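Local structure of Trypsin/chymotrypsin inhibitor (Alocasia macrorrhizos, 5YCZ) at residues G15-A20 with P55-P60. The protein inhibits the serine proteases trypsin and alpha-chymotrypsin, as a homodimeric member of the plant Kunitz-type inhibitor family. Numbering follows the deposited sequence.
Sequences GQLYYA and PLAFFP
Tyr18 and Leu56 form the antiparallel hydrogen-bonded pair that joins the first strand of this beta-trefoil Kunitz inhibitor to strand 55-60. Tyr18 N to Leu56 O and Leu56 N to Tyr18 O are a reciprocal pair of bonds, 2.8 Å each. Leu56 O also receives a CA-H...O contact from Leu17. Farther toward the N-terminus, Gly15 N makes a separate 3.2 Å hydrogen bond to Phe58 O. Between these bonds the methyl of Ala57 points at the backbone of 15-20, with CB touching the carbonyl oxygens of Gly15 and Gln16. The positive phi of Gly15 (86°) suits a glycine, and its CA packs against CE2 and CZ of Phe59.

At the other end Tyr19 lies beside Pro55, the two side chains pointing the same way, with CE1 3.4 Å from Pro55 CG; Tyr19 CG sits beside its own backbone N (chi1 -64°), which starts the ring off alongside the proline. Leu17 reaches the same proline, its CB and CD1 each 4.0 Å from Pro55 CB. On the face carrying Tyr18 and Leu56, Phe58 turns its ring edge to Tyr18 CB, while its ring meets that of Phe178 almost perpendicularly. Strands 74-77 and 176-180 extend the sheet on either side, and Phe59 also packs on Pro81 of the second subunit. The Tyr18 hydroxyl is hydrogen-bonded to Gln13 N. Leu56-Ala57 is the predicted reactive bond, yet both residues are buried here, and Leu56 CD1 rests 3.7 Å from Ala20 CB.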
loop_
_atom_site.group_PDB
_atom_site.type_symbol
_atom_site.label_atom_id
_atom_site.label_comp_id
_atom_site.label_asym_id
_atom_site.label_seq_id
_atom_site.Cartn_x
_atom_site.Cartn_y
_atom_site.Cartn_z
ATOM N N GLY A 15 -9.017 -5.435 1.742
ATOM C CA GLY A 15 -8.330 -4.229 2.123
ATOM C C GLY A 15 -7.920 -4.144 3.576
ATOM O O GLY A 15 -7.023 -3.360 3.895
ATOM N N GLN A 16 -8.552 -4.901 4.472
ATOM C CA GLN A 16 -8.134 -4.850 5.865
ATOM C C GLN A 16 -6.767 -5.516 6.041
ATOM O O GLN A 16 -6.296 -6.269 5.181
ATOM C CB GLN A 16 -9.169 -5.518 6.770
ATOM C CG GLN A 16 -10.600 -5.053 6.550
ATOM C CD GLN A 16 -10.792 -3.573 6.767
ATOM O OE1 GLN A 16 -10.599 -3.068 7.874
ATOM N NE2 GLN A 16 -11.188 -2.863 5.712
ATOM N N LEU A 17 -6.129 -5.237 7.182
ATOM C CA LEU A 17 -4.749 -5.645 7.413
ATOM C C LEU A 17 -4.705 -6.972 8.145
ATOM O O LEU A 17 -5.337 -7.118 9.188
ATOM C CB LEU A 17 -3.999 -4.606 8.242
ATOM C CG LEU A 17 -3.985 -3.146 7.824
ATOM C CD1 LEU A 17 -2.846 -2.447 8.549
ATOM C CD2 LEU A 17 -3.843 -3.030 6.332
ATOM N N TYR A 18 -3.910 -7.914 7.627
ATOM C CA TYR A 18 -3.723 -9.219 8.248
ATOM C C TYR A 18 -2.249 -9.608 8.213
ATOM O O TYR A 18 -1.570 -9.411 7.207
ATOM C CB TYR A 18 -4.538 -10.310 7.535
ATOM C CG TYR A 18 -6.035 -10.070 7.449
ATOM C CD1 TYR A 18 -6.567 -9.157 6.541
ATOM C CD2 TYR A 18 -6.920 -10.773 8.263
ATOM C CE1 TYR A 18 -7.939 -8.929 6.468
ATOM C CE2 TYR A 18 -8.277 -10.562 8.184
ATOM C CZ TYR A 18 -8.778 -9.638 7.293
ATOM O OH TYR A 18 -10.125 -9.425 7.224
ATOM N N TYR A 19 -1.762 -10.170 9.304
ATOM C CA TYR A 19 -0.423 -10.724 9.355
ATOM C C TYR A 19 -0.439 -12.166 8.855
ATOM O O TYR A 19 -1.340 -12.938 9.200
ATOM C CB TYR A 19 0.119 -10.715 10.785
ATOM C CG TYR A 19 0.312 -9.363 11.441
ATOM C CD1 TYR A 19 1.054 -8.358 10.833
ATOM C CD2 TYR A 19 -0.209 -9.117 12.710
ATOM C CE1 TYR A 19 1.237 -7.132 11.463
ATOM C CE2 TYR A 19 -0.022 -7.903 13.349
ATOM C CZ TYR A 19 0.696 -6.915 12.722
ATOM O OH TYR A 19 0.864 -5.710 13.367
ATOM N N ALA A 20 0.588 -12.541 8.079
ATOM C CA ALA A 20 0.720 -13.910 7.573
ATOM C C ALA A 20 1.649 -14.696 8.490
ATOM O O ALA A 20 2.830 -14.881 8.210
ATOM C CB ALA A 20 1.222 -13.920 6.135
ATOM N N PRO A 55 2.112 -6.215 8.038
ATOM C CA PRO A 55 0.724 -6.464 7.621
ATOM C C PRO A 55 0.580 -6.556 6.108
ATOM O O PRO A 55 1.191 -5.791 5.355
ATOM C CB PRO A 55 -0.038 -5.252 8.168
ATOM C CG PRO A 55 0.872 -4.626 9.174
ATOM C CD PRO A 55 2.269 -4.926 8.726
ATOM N N LEU A 56 -0.260 -7.486 5.675
ATOM C CA LEU A 56 -0.663 -7.616 4.289
ATOM C C LEU A 56 -2.131 -7.256 4.142
ATOM O O LEU A 56 -2.901 -7.277 5.105
ATOM C CB LEU A 56 -0.433 -9.041 3.783
ATOM C CG LEU A 56 1.024 -9.482 3.783
ATOM C CD1 LEU A 56 1.116 -10.963 3.990
ATOM C CD2 LEU A 56 1.679 -9.090 2.472
ATOM N N ALA A 57 -2.514 -6.923 2.919
ATOM C CA ALA A 57 -3.917 -6.770 2.583
ATOM C C ALA A 57 -4.142 -7.375 1.211
ATOM O O ALA A 57 -3.227 -7.398 0.380
ATOM C CB ALA A 57 -4.356 -5.308 2.617
ATOM N N PHE A 58 -5.362 -7.880 0.990
ATOM C CA PHE A 58 -5.711 -8.665 -0.187
ATOM C C PHE A 58 -6.840 -8.015 -0.968
ATOM O O PHE A 58 -7.738 -7.391 -0.402
ATOM C CB PHE A 58 -6.130 -10.062 0.195
ATOM C CG PHE A 58 -5.175 -10.722 1.114
ATOM C CD1 PHE A 58 -4.107 -11.443 0.610
ATOM C CD2 PHE A 58 -5.320 -10.594 2.488
ATOM C CE1 PHE A 58 -3.207 -12.048 1.461
ATOM C CE2 PHE A 58 -4.435 -11.192 3.349
ATOM C CZ PHE A 58 -3.368 -11.922 2.843
ATOM N N PHE A 59 -6.796 -8.203 -2.288
ATOM C CA PHE A 59 -7.679 -7.507 -3.215
ATOM C C PHE A 59 -8.154 -8.506 -4.259
ATOM O O PHE A 59 -7.450 -8.758 -5.250
ATOM C CB PHE A 59 -6.966 -6.322 -3.862
ATOM C CG PHE A 59 -6.533 -5.292 -2.871
ATOM C CD1 PHE A 59 -5.325 -5.419 -2.203
ATOM C CD2 PHE A 59 -7.358 -4.214 -2.572
ATOM C CE1 PHE A 59 -4.935 -4.467 -1.253
ATOM C CE2 PHE A 59 -6.988 -3.258 -1.631
ATOM C CZ PHE A 59 -5.772 -3.378 -0.974
ATOM N N PRO A 60 -9.327 -9.108 -4.063
ATOM C CA PRO A 60 -9.828 -10.068 -5.044
ATOM C C PRO A 60 -9.968 -9.395 -6.395
ATOM O O PRO A 60 -10.408 -8.249 -6.487
ATOM C CB PRO A 60 -11.189 -10.475 -4.478
ATOM C CG PRO A 60 -11.158 -10.055 -3.061
ATOM C CD PRO A 60 -10.313 -8.847 -3.007
#